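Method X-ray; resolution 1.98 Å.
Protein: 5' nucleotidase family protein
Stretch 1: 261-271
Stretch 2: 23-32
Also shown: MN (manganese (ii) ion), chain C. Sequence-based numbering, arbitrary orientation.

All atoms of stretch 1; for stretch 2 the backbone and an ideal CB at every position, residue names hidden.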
# COMPACT_ATOMS: atom_id res chain seq x y z
N VAL A 261 -14.23 16.70 2.18
CA VAL A 261 -13.34 15.56 2.45
C VAL A 261 -13.36 14.55 1.30
O VAL A 261 -14.44 14.10 0.86
CB VAL A 261 -13.75 14.84 3.74
CG1 VAL A 261 -12.75 13.75 4.07
CG2 VAL A 261 -13.90 15.84 4.88
N ILE A 262 -12.17 14.20 0.82
CA ILE A 262 -11.99 13.28 -0.28
C ILE A 262 -10.95 12.18 -0.06
O ILE A 262 -9.85 12.41 0.50
CB ILE A 262 -11.44 14.05 -1.51
CG1 ILE A 262 -12.50 14.97 -2.09
CG2 ILE A 262 -10.96 13.07 -2.58
CD1 ILE A 262 -13.57 14.28 -2.92
N GLN A 263 -11.30 10.98 -0.51
CA GLN A 263 -10.37 9.85 -0.57
C GLN A 263 -10.77 9.18 -1.88
O GLN A 263 -11.90 8.68 -2.02
CB GLN A 263 -10.41 8.90 0.64
CG GLN A 263 -9.13 8.05 0.64
CD GLN A 263 -8.87 7.28 1.91
OE1 GLN A 263 -8.58 6.08 1.86
NE2 GLN A 263 -8.92 7.96 3.04
N PRO A 264 -9.87 9.23 -2.88
CA PRO A 264 -10.22 8.74 -4.19
C PRO A 264 -9.77 7.33 -4.55
O PRO A 264 -9.26 7.11 -5.65
CB PRO A 264 -9.56 9.78 -5.09
CG PRO A 264 -8.34 10.20 -4.35
CD PRO A 264 -8.56 9.90 -2.90
N GLY A 265 -9.95 6.38 -3.64
CA GLY A 265 -9.64 5.01 -3.95
C GLY A 265 -8.19 4.71 -4.36
O GLY A 265 -7.22 5.21 -3.75
N THR A 266 -8.06 3.89 -5.39
CA THR A 266 -6.76 3.44 -5.82
C THR A 266 -6.82 2.93 -7.25
O THR A 266 -7.88 2.55 -7.75
CB THR A 266 -6.26 2.27 -4.89
OG1 THR A 266 -4.93 1.86 -5.26
CG2 THR A 266 -7.21 1.07 -4.98
N ARG A 267 -5.66 2.89 -7.88
CA ARG A 267 -5.51 2.39 -9.26
C ARG A 267 -6.32 3.11 -10.35
O ARG A 267 -6.61 2.54 -11.42
CB ARG A 267 -5.78 0.90 -9.33
CG ARG A 267 -4.99 0.10 -8.34
CD ARG A 267 -5.15 -1.38 -8.58
NE ARG A 267 -4.35 -2.14 -7.63
CZ ARG A 267 -4.25 -3.47 -7.62
NH1 ARG A 267 -4.91 -4.21 -8.50
NH2 ARG A 267 -3.50 -4.06 -6.71
N GLY A 268 -6.69 4.36 -10.07
CA GLY A 268 -7.41 5.18 -11.05
C GLY A 268 -8.80 4.70 -11.44
O GLY A 268 -9.18 4.85 -12.56
N THR A 269 -9.54 4.08 -10.52
CA THR A 269 -10.90 3.66 -10.80
C THR A 269 -11.85 4.82 -10.51
O THR A 269 -13.00 4.81 -10.96
CB THR A 269 -11.32 2.46 -9.92
OG1 THR A 269 -11.21 2.83 -8.55
CG2 THR A 269 -10.42 1.27 -10.18
N THR A 270 -11.35 5.82 -9.77
CA THR A 270 -12.13 7.03 -9.46
C THR A 270 -11.19 8.25 -9.42
O THR A 270 -9.96 8.10 -9.44
CB THR A 270 -12.92 6.92 -8.12
OG1 THR A 270 -12.02 6.70 -7.04
CG2 THR A 270 -13.89 5.74 -8.14
N VAL A 271 -11.78 9.43 -9.47
CA VAL A 271 -11.10 10.71 -9.43
C VAL A 271 -11.90 11.59 -8.48
O VAL A 271 -13.11 11.66 -8.61
CB VAL A 271 -11.13 11.39 -10.80
CG1 VAL A 271 -10.59 12.80 -10.69
CG2 VAL A 271 -10.35 10.58 -11.82
N UNK A 23 -8.95 18.41 -8.87
CA UNK A 23 -9.01 17.00 -9.23
C UNK A 23 -7.86 16.26 -8.59
O UNK A 23 -6.69 16.68 -8.68
CB UNK A 23 -8.98 16.82 -10.75
N UNK A 24 -8.15 15.11 -8.01
CA UNK A 24 -7.12 14.35 -7.37
C UNK A 24 -7.22 12.87 -7.65
O UNK A 24 -8.31 12.31 -7.68
CB UNK A 24 -7.16 14.60 -5.86
N UNK A 25 -6.06 12.27 -7.92
CA UNK A 25 -5.89 10.83 -8.00
C UNK A 25 -4.98 10.49 -6.82
O UNK A 25 -4.15 11.32 -6.38
CB UNK A 25 -5.31 10.38 -9.34
N UNK A 26 -5.16 9.30 -6.27
CA UNK A 26 -4.33 8.86 -5.16
C UNK A 26 -4.11 7.38 -5.28
O UNK A 26 -4.97 6.65 -5.81
CB UNK A 26 -4.96 9.21 -3.81
N UNK A 27 -2.96 6.93 -4.80
CA UNK A 27 -2.62 5.52 -4.81
C UNK A 27 -2.81 4.87 -6.19
O UNK A 27 -3.43 3.82 -6.33
CB UNK A 27 -3.47 4.79 -3.77
N UNK A 28 -2.31 5.56 -7.22
CA UNK A 28 -2.37 5.06 -8.57
C UNK A 28 -1.55 3.78 -8.68
O UNK A 28 -1.91 2.84 -9.42
CB UNK A 28 -1.87 6.12 -9.56
N UNK A 29 -0.45 3.77 -7.92
CA UNK A 29 0.40 2.61 -7.75
C UNK A 29 1.02 2.04 -9.01
O UNK A 29 1.22 0.83 -9.11
CB UNK A 29 -0.41 1.51 -7.07
N UNK A 30 1.27 2.91 -9.98
CA UNK A 30 1.90 2.48 -11.22
C UNK A 30 0.96 1.75 -12.15
O UNK A 30 1.43 1.06 -13.07
CB UNK A 30 3.10 1.58 -10.91
N UNK A 31 -0.35 1.86 -11.90
CA UNK A 31 -1.37 1.33 -12.80
C UNK A 31 -1.72 2.46 -13.78
O UNK A 31 -2.59 3.29 -13.53
CB UNK A 31 -2.60 0.84 -12.04
N UNK A 32 -0.99 2.48 -14.88
CA UNK A 32 -1.11 3.50 -15.91
C UNK A 32 -2.05 3.00 -17.02
O UNK A 32 -2.96 3.71 -17.43
CB UNK A 32 0.27 3.86 -16.48
MN MN C . -1.41 2.83 -1.38

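Position 23 lies in a strand, and its ideal CB sits sideways, 4.3 Å from Val271 CG1. A branched aliphatic or an aromatic could suit it. The residue is Tyr23: its CD1 meets Val271 CG1 at 4.0 Å, the methyl at the ring edge.

At position 24 the ideal CB points sideways, past an apolar corner, 4.8 Å from Pro264 CG and 5.2 Å from Ile262 CG2. Valine, isoleucine or leucine could fill it. Val24 does: its CG1 lies 3.9 Å from Ile262 CG2 and its CG2 4.3 Å from Pro264 CG.

Position 25 again points sideways, with strand geometry that favours beta-branching and Val271 nearby. Val25 places CG1 4.2 Å from Val271 CG2.

Position 26 points toward stretch 1, its ideal CB already 3.6 Å from Pro264 CG, so a small residue is the natural reading: alanine, serine or cysteine. Ser26 packs its CB 3.5 Å from Pro264 CG. Water 1 links Ser26 N to the carbonyls of Pro264 and Thr270, water 2 Ser26 O to Gly268 N.

Position 27 points toward stretch 1, its ideal CB 3.6 Å from Thr266 OG1 and 3.8 Å from Gly265 O. Phi/psi of 51/47 tolerates asparagine, aspartate or glycine best. The O of 27 accepts from Arg267 N at 2.9 Å, nearly straight, and from Thr266 OG1 at 2.7 Å. With the manganese close by, an acidic ligand is the strongest guess. Asp27 binds MN through OD2 at 2.2 Å; its OD1 accepts from Ser26 OG at 2.6 Å and, like Gly265 O, from water 3.

Position 28 points away, leaving the choice loose; Val28 opens a type I' turn, its O accepting from the N of position 31 at 3.1 Å.

Position 29 also has positive phi, its CB toward stretch 1 and the metal within reach of a longer side chain. Histidine, or glutamate at full stretch, fits that reach; asparagine, aspartate or glycine would suit only the positive phi. His29 binds MN through NE2 at 2.3 Å, and its CD2 lies 3.7 Å from Thr266 OG1.

Position 30, with phi 76° in the turn, favours glycine: Gly30.

Position 31 points toward Arg267, its ideal CB 4.2 Å from Arg267 CB. The extended arginine's flat cation invites an aromatic, or an acid. Tyr31 stacks against the guanidinium, centres 4.2 Å apart, planes at 16°, with Arg267 CD 3.8 Å from the ring centroid.

Position 32 points away and meets nothing here, so many residues would do; it is Ile32.

Stretch 2 23-32: YVVSDVHGYI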
# COMPACT_ATOMS: atom_id res chain seq x y z
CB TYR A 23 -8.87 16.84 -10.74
CG TYR A 23 -10.00 17.41 -11.51
CD1 TYR A 23 -11.14 16.65 -11.74
CD2 TYR A 23 -9.95 18.71 -12.01
CE1 TYR A 23 -12.20 17.15 -12.44
CE2 TYR A 23 -11.00 19.23 -12.74
CZ TYR A 23 -12.12 18.44 -12.94
OH TYR A 23 -13.17 18.93 -13.62
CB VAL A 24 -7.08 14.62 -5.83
CG1 VAL A 24 -8.45 14.44 -5.21
CG2 VAL A 24 -6.05 13.71 -5.15
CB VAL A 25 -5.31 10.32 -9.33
CG1 VAL A 25 -6.34 10.48 -10.43
CG2 VAL A 25 -4.01 11.02 -9.70
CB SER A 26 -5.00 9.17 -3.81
OG SER A 26 -4.13 8.90 -2.71
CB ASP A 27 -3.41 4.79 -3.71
CG ASP A 27 -3.16 5.40 -2.31
OD1 ASP A 27 -3.77 6.44 -1.95
OD2 ASP A 27 -2.43 4.77 -1.51
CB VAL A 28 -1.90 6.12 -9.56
CG1 VAL A 28 -1.92 5.55 -10.97
CG2 VAL A 28 -2.84 7.31 -9.42
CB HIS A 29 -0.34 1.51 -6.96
CG HIS A 29 -0.30 1.70 -5.48
ND1 HIS A 29 0.87 1.60 -4.76
CD2 HIS A 29 -1.28 1.90 -4.57
CE1 HIS A 29 0.62 1.76 -3.47
NE2 HIS A 29 -0.68 1.95 -3.33
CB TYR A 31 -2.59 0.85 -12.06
CG TYR A 31 -2.30 -0.43 -11.31
CD1 TYR A 31 -1.76 -0.40 -10.04
CD2 TYR A 31 -2.49 -1.66 -11.91
CE1 TYR A 31 -1.45 -1.58 -9.36
CE2 TYR A 31 -2.18 -2.85 -11.25
CZ TYR A 31 -1.66 -2.79 -9.97
OH TYR A 31 -1.34 -3.94 -9.31
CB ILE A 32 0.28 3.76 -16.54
CG1 ILE A 32 1.29 4.19 -15.47
CG2 ILE A 32 0.17 4.79 -17.67
CD1 ILE A 32 0.92 5.44 -14.71
O HOH W 1 -7.95 8.24 -7.53
O HOH W 2 -6.06 6.13 -8.04
O HOH W 3 -6.53 6.06 -1.26
O HOH W 4 -1.33 2.52 0.86
O HOH W 5 -0.66 0.61 -0.70
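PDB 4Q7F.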